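Local atomic coordinates of purine nucleoside phosphorylase YlmD (Geobacillus stearothermophilus, PDB entry 6T1B), a protein that catalyses the phosphorolysis of adenosine, inosine and S-methyl-5'-thioadenosine to the free base and the corresponding ribose 1-phosphate or its methylthio analogue, and also deaminates adenosine, using zinc. Residues A[33-47]-A[55-67]. Sequence-based numbering, arbitrary orientation.
Sequences GGESKGPFASLNMGL and DVVNNRRRLAEWL. With NOS (inosine), chain B.
N59 and R60, neighbours on helix 53-67, hold the loop 33-47. This loop follows strand 25-29, packs on the helix, makes an Asx turn at N44 and runs into the inosine pocket of this YfiH/LACC1-family enzyme. The N59 amide is gripped at both ends. N59 OD1 accepts from E35 N at 2.8 Å, in the carbonyl plane and on a lone pair. N59 ND2 gives its hydrogens to N44 O and S36 OG, both close to the amide plane, and this fixes the rotation of the group. R60 reaches out extended and meets M45 O side-on: R60 NH1 and NE both donate to M45 O, NH1 at 2.8 Å. L47 CD1 lies over the centre of one guanidinium face. The M45 chain bends at chi2 (-59°), laying SD against N59 CB and M45 CE 3.6 Å from L63 CB. L47 CD2 presses on V56 CG1, a tight pair at 3.4 Å. K37 NZ bridges to D55 OD1 from above the carboxylate plane. Further along, water 1 links G33 O, E35 OE1 and R62 NE. In the second shell, G96 O and A97 O accept from R60 NH2. N44 OD1, which takes G46 N in the Asx turn, also binds the backbone N of R263, an inosine-binding residue. D51 holds S36 OG and N44 ND2. These bonds probably help to position the loop at the base, where L47 N donates to inosine O6 at 2.8 Å, with an N-H...O angle of 159°.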
ATOM      1  N   GLY A  33     -18.348  -7.747   0.566  1.00 12.91           N
ATOM      2  CA  GLY A  33     -18.382  -8.895  -0.320  1.00 14.40           C
ATOM      3  C   GLY A  33     -17.731 -10.148   0.223  1.00 14.44           C
ATOM      4  O   GLY A  33     -17.588 -11.121  -0.526  1.00 14.64           O
ATOM      5  N   GLY A  34     -17.372 -10.175   1.499  1.00 11.93           N
ATOM      6  CA  GLY A  34     -16.642 -11.278   2.075  1.00 14.31           C
ATOM      7  C   GLY A  34     -17.442 -12.124   3.044  1.00 11.78           C
ATOM      8  O   GLY A  34     -18.674 -12.071   3.106  1.00 13.75           O
ATOM      9  N   GLU A  35     -16.694 -12.948   3.800  1.00 13.42           N
ATOM     10  CA  GLU A  35     -17.204 -13.973   4.678  1.00 16.32           C
ATOM     11  C   GLU A  35     -16.993 -13.658   6.154  1.00 13.69           C
ATOM     12  O   GLU A  35     -17.511 -14.382   7.006  1.00 15.21           O
ATOM     13  CB  GLU A  35     -16.495 -15.321   4.385  1.00 17.50           C
ATOM     14  CG  GLU A  35     -16.606 -15.835   2.962  1.00 21.73           C
ATOM     15  CD  GLU A  35     -18.030 -16.062   2.525  1.00 21.88           C
ATOM     16  OE1 GLU A  35     -18.368 -15.678   1.394  1.00 25.17           O
ATOM     17  OE2 GLU A  35     -18.796 -16.633   3.300  1.00 23.57           O
ATOM     18  N   SER A  36     -16.198 -12.659   6.485  1.00 11.55           N
ATOM     19  CA  SER A  36     -15.808 -12.441   7.864  1.00 11.49           C
ATOM     20  C   SER A  36     -16.897 -11.711   8.626  1.00 13.02           C
ATOM     21  O   SER A  36     -17.771 -11.054   8.048  1.00 13.47           O
ATOM     22  CB  SER A  36     -14.508 -11.647   7.972  1.00 11.26           C
ATOM     23  OG  SER A  36     -13.461 -12.335   7.298  1.00 12.26           O
ATOM     24  N   LYS A  37     -16.831 -11.832   9.955  1.00 12.41           N
ATOM     25  CA  LYS A  37     -17.895 -11.405  10.843  1.00 13.51           C
ATOM     26  C   LYS A  37     -17.391 -10.425  11.900  1.00 12.23           C
ATOM     27  O   LYS A  37     -16.199 -10.258  12.138  1.00 13.88           O
ATOM     28  CB  LYS A  37     -18.537 -12.659  11.484  1.00 13.86           C
ATOM     29  CG  LYS A  37     -19.068 -13.642  10.427  1.00 18.88           C
ATOM     30  CD  LYS A  37     -18.902 -15.071  10.870  1.00 60.28           C
ATOM     31  CE  LYS A  37     -19.261 -16.055   9.764  1.00 54.99           C
ATOM     32  NZ  LYS A  37     -18.050 -16.527   9.047  1.00 28.22           N
ATOM     33  N   GLY A  38     -18.343  -9.759  12.530  1.00 12.92           N
ATOM     34  CA  GLY A  38     -18.021  -8.920  13.669  1.00 14.06           C
ATOM     35  C   GLY A  38     -17.156  -7.745  13.260  1.00 14.32           C
ATOM     36  O   GLY A  38     -17.417  -7.047  12.269  1.00 14.85           O
ATOM     37  N   PRO A  39     -16.080  -7.491  13.996  1.00 13.01           N
ATOM     38  CA  PRO A  39     -15.251  -6.331  13.658  1.00 12.49           C
ATOM     39  C   PRO A  39     -14.570  -6.470  12.303  1.00 11.41           C
ATOM     40  O   PRO A  39     -13.994  -5.494  11.799  1.00 12.84           O
ATOM     41  CB  PRO A  39     -14.215  -6.272  14.793  1.00 14.33           C
ATOM     42  CG  PRO A  39     -14.142  -7.686  15.283  1.00 16.32           C
ATOM     43  CD  PRO A  39     -15.501  -8.296  15.100  1.00 14.83           C
ATOM     44  N   PHE A  40     -14.537  -7.680  11.747  1.00 10.40           N
ATOM     45  CA  PHE A  40     -13.867  -7.949  10.495  1.00 10.29           C
ATOM     46  C   PHE A  40     -14.818  -7.918   9.317  1.00 12.26           C
ATOM     47  O   PHE A  40     -14.402  -8.244   8.203  1.00 11.49           O
ATOM     48  CB  PHE A  40     -13.185  -9.316  10.571  1.00 12.70           C
ATOM     49  CG  PHE A  40     -12.272  -9.460  11.769  1.00 10.59           C
ATOM     50  CD1 PHE A  40     -12.562 -10.384  12.759  1.00 12.48           C
ATOM     51  CD2 PHE A  40     -11.149  -8.674  11.905  1.00 11.58           C
ATOM     52  CE1 PHE A  40     -11.730 -10.496  13.865  1.00 13.03           C
ATOM     53  CE2 PHE A  40     -10.327  -8.778  13.017  1.00 13.36           C
ATOM     54  CZ  PHE A  40     -10.619  -9.709  13.988  1.00 13.58           C
ATOM     55  N   ALA A  41     -16.080  -7.537   9.540  1.00 11.19           N
ATOM     56  CA  ALA A  41     -17.107  -7.641   8.501  1.00 11.81           C
ATOM     57  C   ALA A  41     -16.751  -6.731   7.332  1.00 11.60           C
ATOM     58  O   ALA A  41     -16.566  -5.528   7.526  1.00 12.24           O
ATOM     59  CB  ALA A  41     -18.440  -7.220   9.101  1.00 13.59           C
ATOM     60  N   SER A  42     -16.668  -7.280   6.099  1.00 11.76           N
ATOM     61  CA  SER A  42     -16.741  -8.713   5.791  1.00 11.21           C
ATOM     62  C   SER A  42     -15.540  -9.203   4.951  1.00 11.42           C
ATOM     63  O   SER A  42     -15.122 -10.351   5.087  1.00 12.28           O
ATOM     64  CB  SER A  42     -18.010  -9.093   5.037  1.00 13.28           C
ATOM     65  OG  SER A  42     -18.112  -8.435   3.789  1.00 13.36           O
ATOM     66  N   LEU A  43     -14.985  -8.361   4.069  1.00 11.38           N
ATOM     67  CA  LEU A  43     -13.873  -8.780   3.201  1.00 11.29           C
ATOM     68  C   LEU A  43     -12.524  -8.507   3.854  1.00 10.49           C
ATOM     69  O   LEU A  43     -11.663  -7.804   3.332  1.00 10.08           O
ATOM     70  CB  LEU A  43     -13.970  -8.129   1.829  1.00 11.42           C
ATOM     71  CG  LEU A  43     -13.153  -8.788   0.729  1.00 12.47           C
ATOM     72  CD1 LEU A  43     -13.753 -10.092   0.266  1.00 12.43           C
ATOM     73  CD2 LEU A  43     -12.967  -7.843  -0.441  1.00 13.77           C
ATOM     74  N   ASN A  44     -12.338  -9.098   5.033  1.00 10.00           N
ATOM     75  CA  ASN A  44     -11.078  -8.971   5.728  1.00  9.44           C
ATOM     76  C   ASN A  44     -10.031  -9.821   5.038  1.00  9.97           C
ATOM     77  O   ASN A  44     -10.175 -11.048   4.952  1.00 10.57           O
ATOM     78  CB  ASN A  44     -11.179  -9.394   7.176  1.00  9.96           C
ATOM     79  CG  ASN A  44      -9.835  -9.425   7.817  1.00 10.23           C
ATOM     80  OD1 ASN A  44      -8.973  -8.585   7.540  1.00 10.47           O
ATOM     81  ND2 ASN A  44      -9.606 -10.415   8.649  1.00 10.80           N
ATOM     82  N   MET A  45      -8.970  -9.184   4.575  1.00  9.70           N
ATOM     83  CA  MET A  45      -7.884  -9.885   3.897  1.00  9.86           C
ATOM     84  C   MET A  45      -6.694 -10.218   4.786  1.00 11.62           C
ATOM     85  O   MET A  45      -5.744 -10.873   4.315  1.00 12.28           O
ATOM     86  CB  MET A  45      -7.414  -9.042   2.716  1.00 10.28           C
ATOM     87  CG  MET A  45      -8.520  -8.696   1.775  1.00 11.25           C
ATOM     88  SD  MET A  45      -9.291 -10.207   1.104  1.00 14.76           S
ATOM     89  CE  MET A  45      -9.809  -9.717  -0.499  1.00 21.17           C
ATOM     90  N   GLY A  46      -6.691  -9.768   6.037  1.00 10.48           N
ATOM     91  CA  GLY A  46      -5.545  -9.916   6.907  1.00 12.43           C
ATOM     92  C   GLY A  46      -5.599 -11.214   7.681  1.00 12.15           C
ATOM     93  O   GLY A  46      -6.589 -11.509   8.349  1.00 11.77           O
ATOM     94  N   LEU A  47      -4.528 -12.001   7.573  1.00 12.40           N
ATOM     95  CA  LEU A  47      -4.368 -13.258   8.278  1.00 11.90           C
ATOM     96  C   LEU A  47      -3.796 -13.096   9.678  1.00 12.12           C
ATOM     97  O   LEU A  47      -3.736 -14.084  10.416  1.00 14.82           O
ATOM     98  CB  LEU A  47      -3.440 -14.194   7.491  1.00 13.26           C
ATOM     99  CG  LEU A  47      -4.055 -14.702   6.176  1.00 12.78           C
ATOM    100  CD1 LEU A  47      -2.966 -15.294   5.298  1.00 14.60           C
ATOM    101  CD2 LEU A  47      -5.156 -15.702   6.466  1.00 14.60           C
ATOM    102  N   ASP A  55     -12.286 -17.993   6.889  1.00 12.92           N
ATOM    103  CA  ASP A  55     -12.978 -16.851   6.293  1.00 12.61           C
ATOM    104  C   ASP A  55     -12.001 -15.997   5.495  1.00 11.96           C
ATOM    105  O   ASP A  55     -12.298 -15.576   4.372  1.00 12.09           O
ATOM    106  CB  ASP A  55     -13.695 -16.016   7.351  1.00 12.44           C
ATOM    107  CG  ASP A  55     -14.888 -16.736   7.996  1.00 15.26           C
ATOM    108  OD1 ASP A  55     -15.270 -16.291   9.105  1.00 15.63           O
ATOM    109  OD2 ASP A  55     -15.439 -17.703   7.422  1.00 17.11           O
ATOM    110  N   VAL A  56     -10.838 -15.687   6.086  1.00 11.34           N
ATOM    111  CA  VAL A  56      -9.867 -14.823   5.408  1.00 11.43           C
ATOM    112  C   VAL A  56      -9.388 -15.454   4.099  1.00 11.24           C
ATOM    113  O   VAL A  56      -9.315 -14.785   3.056  1.00 11.63           O
ATOM    114  CB  VAL A  56      -8.690 -14.468   6.337  1.00 11.82           C
ATOM    115  CG1 VAL A  56      -7.677 -13.639   5.580  1.00 12.48           C
ATOM    116  CG2 VAL A  56      -9.162 -13.720   7.554  1.00 12.04           C
ATOM    117  N   VAL A  57      -9.045 -16.742   4.125  1.00 12.23           N
ATOM    118  CA  VAL A  57      -8.615 -17.397   2.888  1.00 11.31           C
ATOM    119  C   VAL A  57      -9.731 -17.357   1.851  1.00 13.11           C
ATOM    120  O   VAL A  57      -9.481 -17.119   0.661  1.00 14.17           O
ATOM    121  CB  VAL A  57      -8.071 -18.807   3.148  1.00 14.25           C
ATOM    122  CG1 VAL A  57      -7.803 -19.543   1.842  1.00 16.81           C
ATOM    123  CG2 VAL A  57      -6.796 -18.697   3.960  1.00 16.52           C
ATOM    124  N   ASN A  58     -10.982 -17.560   2.276  1.00 11.85           N
ATOM    125  CA  ASN A  58     -12.088 -17.494   1.317  1.00 12.14           C
ATOM    126  C   ASN A  58     -12.254 -16.078   0.761  1.00 11.93           C
ATOM    127  O   ASN A  58     -12.574 -15.909  -0.428  1.00 14.71           O
ATOM    128  CB  ASN A  58     -13.380 -18.013   1.943  1.00 14.98           C
ATOM    129  CG  ASN A  58     -13.412 -19.520   1.987  1.00 16.44           C
ATOM    130  OD1 ASN A  58     -12.805 -20.188   1.146  1.00 18.86           O
ATOM    131  ND2 ASN A  58     -14.145 -20.072   2.951  1.00 18.28           N
ATOM    132  N   ASN A  59     -12.023 -15.057   1.585  1.00 10.85           N
ATOM    133  CA  ASN A  59     -12.043 -13.676   1.110  1.00 12.40           C
ATOM    134  C   ASN A  59     -10.967 -13.454   0.057  1.00 12.24           C
ATOM    135  O   ASN A  59     -11.217 -12.828  -0.986  1.00 13.78           O
ATOM    136  CB  ASN A  59     -11.836 -12.695   2.266  1.00 12.74           C
ATOM    137  CG  ASN A  59     -12.970 -12.735   3.257  1.00 11.84           C
ATOM    138  OD1 ASN A  59     -14.095 -13.094   2.909  1.00 12.89           O
ATOM    139  ND2 ASN A  59     -12.695 -12.327   4.490  1.00 12.13           N
ATOM    140  N   ARG A  60      -9.768 -13.990   0.299  1.00 13.35           N
ATOM    141  CA  ARG A  60      -8.697 -13.858  -0.678  1.00 11.39           C
ATOM    142  C   ARG A  60      -9.037 -14.619  -1.950  1.00 12.70           C
ATOM    143  O   ARG A  60      -8.790 -14.122  -3.056  1.00 14.25           O
ATOM    144  CB  ARG A  60      -7.389 -14.351  -0.067  1.00 12.89           C
ATOM    145  CG  ARG A  60      -6.884 -13.461   1.062  1.00 11.68           C
ATOM    146  CD  ARG A  60      -5.529 -13.940   1.554  1.00 11.40           C
ATOM    147  NE  ARG A  60      -4.950 -12.947   2.433  1.00 11.97           N
ATOM    148  CZ  ARG A  60      -3.650 -12.771   2.629  1.00 13.28           C
ATOM    149  NH1 ARG A  60      -3.235 -11.790   3.427  1.00 16.80           N
ATOM    150  NH2 ARG A  60      -2.763 -13.579   2.047  1.00 14.43           N
ATOM    151  N   ARG A  61      -9.606 -15.828  -1.833  1.00 14.07           N
ATOM    152  CA  ARG A  61     -10.045 -16.561  -3.017  1.00 14.66           C
ATOM    153  C   ARG A  61     -11.100 -15.779  -3.788  1.00 15.48           C
ATOM    154  O   ARG A  61     -11.143 -15.841  -5.024  1.00 17.97           O
ATOM    155  CB  ARG A  61     -10.584 -17.940  -2.624  1.00 15.87           C
ATOM    156  CG  ARG A  61      -9.487 -18.873  -2.113  1.00 19.74           C
ATOM    157  CD  ARG A  61      -9.884 -20.319  -2.114  1.00 35.95           C
ATOM    158  NE  ARG A  61      -8.719 -21.183  -1.935  1.00 58.43           N
ATOM    159  CZ  ARG A  61      -7.756 -21.373  -2.839  1.00 66.39           C
ATOM    160  NH1 ARG A  61      -6.749 -22.188  -2.563  1.00 53.07           N
ATOM    161  NH2 ARG A  61      -7.785 -20.748  -4.008  1.00 59.15           N
ATOM    162  N   ARG A  62     -11.952 -15.037  -3.086  1.00 15.73           N
ATOM    163  CA  ARG A  62     -12.985 -14.252  -3.756  1.00 18.29           C
ATOM    164  C   ARG A  62     -12.360 -13.143  -4.600  1.00 14.95           C
ATOM    165  O   ARG A  62     -12.698 -12.983  -5.775  1.00 16.72           O
ATOM    166  CB  ARG A  62     -13.950 -13.688  -2.719  1.00 16.42           C
ATOM    167  CG  ARG A  62     -15.115 -12.912  -3.301  1.00 18.28           C
ATOM    168  CD  ARG A  62     -16.101 -13.840  -3.942  1.00 33.65           C
ATOM    169  NE  ARG A  62     -16.882 -14.540  -2.936  1.00 20.69           N
ATOM    170  CZ  ARG A  62     -17.560 -15.657  -3.164  1.00 65.89           C
ATOM    171  NH1 ARG A  62     -18.255 -16.202  -2.180  1.00 32.85           N
ATOM    172  NH2 ARG A  62     -17.527 -16.238  -4.363  1.00 30.70           N
ATOM    173  N   LEU A  63     -11.405 -12.408  -4.036  1.00 14.87           N
ATOM    174  CA  LEU A  63     -10.684 -11.400  -4.823  1.00 12.71           C
ATOM    175  C   LEU A  63      -9.980 -12.051  -6.014  1.00 15.71           C
ATOM    176  O   LEU A  63     -10.008 -11.524  -7.133  1.00 15.50           O
ATOM    177  CB  LEU A  63      -9.668 -10.646  -3.968  1.00 11.85           C
ATOM    178  CG  LEU A  63      -8.812  -9.644  -4.761  1.00 13.68           C
ATOM    179  CD1 LEU A  63      -9.691  -8.560  -5.402  1.00 14.09           C
ATOM    180  CD2 LEU A  63      -7.720  -9.028  -3.902  1.00 11.16           C
ATOM    181  N   ALA A  64      -9.330 -13.194  -5.788  1.00 13.22           N
ATOM    182  CA  ALA A  64      -8.681 -13.898  -6.885  1.00 15.21           C
ATOM    183  C   ALA A  64      -9.659 -14.183  -8.021  1.00 17.60           C
ATOM    184  O   ALA A  64      -9.299 -14.081  -9.194  1.00 18.82           O
ATOM    185  CB  ALA A  64      -8.017 -15.190  -6.395  1.00 17.09           C
ATOM    186  N   GLU A  65     -10.902 -14.531  -7.684  1.00 18.43           N
ATOM    187  CA  GLU A  65     -11.944 -14.754  -8.685  1.00 20.54           C
ATOM    188  C   GLU A  65     -12.294 -13.451  -9.394  1.00 20.55           C
ATOM    189  O   GLU A  65     -12.355 -13.408 -10.628  1.00 21.25           O
ATOM    190  CB  GLU A  65     -13.155 -15.370  -7.969  1.00 24.27           C
ATOM    191  CG  GLU A  65     -14.476 -15.414  -8.727  1.00 50.67           C
ATOM    192  CD  GLU A  65     -15.658 -15.677  -7.783  1.00 71.75           C
ATOM    193  OE1 GLU A  65     -15.447 -16.308  -6.723  1.00 33.78           O
ATOM    194  OE2 GLU A  65     -16.791 -15.238  -8.081  1.00 47.62           O
ATOM    195  N   TRP A  66     -12.483 -12.372  -8.640  1.00 20.37           N
ATOM    196  CA  TRP A  66     -12.804 -11.094  -9.265  1.00 20.26           C
ATOM    197  C   TRP A  66     -11.706 -10.643 -10.224  1.00 19.06           C
ATOM    198  O   TRP A  66     -11.994 -10.097 -11.301  1.00 22.97           O
ATOM    199  CB  TRP A  66     -12.993 -10.023  -8.197  1.00 18.49           C
ATOM    200  CG  TRP A  66     -14.128 -10.212  -7.264  1.00 17.76           C
ATOM    201  CD1 TRP A  66     -15.229 -11.027  -7.424  1.00 21.72           C
ATOM    202  CD2 TRP A  66     -14.284  -9.556  -6.006  1.00 18.11           C
ATOM    203  NE1 TRP A  66     -16.046 -10.907  -6.327  1.00 21.37           N
ATOM    204  CE2 TRP A  66     -15.501 -10.010  -5.449  1.00 18.15           C
ATOM    205  CE3 TRP A  66     -13.529  -8.619  -5.304  1.00 16.43           C
ATOM    206  CZ2 TRP A  66     -15.955  -9.565  -4.203  1.00 16.62           C
ATOM    207  CZ3 TRP A  66     -13.980  -8.174  -4.072  1.00 15.62           C
ATOM    208  CH2 TRP A  66     -15.205  -8.651  -3.542  1.00 16.59           C
ATOM    209  N   LEU A  67     -10.455 -10.862  -9.861  1.00 16.85           N
ATOM    210  CA  LEU A  67      -9.325 -10.401 -10.651  1.00 16.65           C
ATOM    211  C   LEU A  67      -8.889 -11.410 -11.709  1.00 19.52           C
ATOM    212  O   LEU A  67      -8.025 -11.084 -12.528  1.00 20.63           O
ATOM    213  CB  LEU A  67      -8.133 -10.139  -9.747  1.00 14.37           C
ATOM    214  CG  LEU A  67      -8.275  -9.087  -8.644  1.00 14.89           C
ATOM    215  CD1 LEU A  67      -6.976  -8.950  -7.887  1.00 15.62           C
ATOM    216  CD2 LEU A  67      -8.706  -7.745  -9.238  1.00 18.52           C
TER
HETATM  217  N9  NOS B 301      -1.524  -7.573   9.526  1.00 28.56           N
HETATM  218  C4  NOS B 301      -1.034  -8.080   8.381  1.00 26.01           C
HETATM  219  N3  NOS B 301       0.116  -7.723   7.516  1.00 25.85           N
HETATM  220  C2  NOS B 301       0.395  -8.517   6.352  1.00 25.92           C
HETATM  221  N1  NOS B 301      -0.417  -9.649   6.006  1.00 25.76           N
HETATM  222  C6  NOS B 301      -1.525 -10.034   6.793  1.00 23.83           C
HETATM  223  O6  NOS B 301      -2.173 -10.982   6.442  1.00 19.81           O
HETATM  224  C5  NOS B 301      -1.804  -9.165   8.036  1.00 24.18           C
HETATM  225  N7  NOS B 301      -2.753  -9.257   8.916  1.00 21.97           N
HETATM  226  C8  NOS B 301      -2.597  -8.309   9.837  1.00 27.12           C
HETATM  227  C5' NOS B 301      -0.428  -3.748   7.894  1.00 40.47           C
HETATM  228  O5' NOS B 301      -1.094  -2.504   7.701  1.00 41.78           O
HETATM  229  C4' NOS B 301      -0.522  -4.195   9.331  1.00 38.12           C
HETATM  230  O4' NOS B 301      -1.479  -5.275   9.409  1.00 35.88           O
HETATM  231  C1' NOS B 301      -0.929  -6.363  10.123  1.00 33.55           C
HETATM  232  C2' NOS B 301       0.587  -6.220  10.033  1.00 36.43           C
HETATM  233  O2' NOS B 301       1.209  -6.799  11.172  1.00 37.52           O
HETATM  234  C3' NOS B 301       0.775  -4.704   9.962  1.00 38.34           C
HETATM  235  O3' NOS B 301       0.889  -4.172  11.293  1.00 39.57           O
HETATM  236  O   HOH W   1     -17.656 -13.913  -0.357  1.00 19.96           O
HETATM  237  O   HOH W   2     -15.019 -13.977  10.669  1.00 13.53           O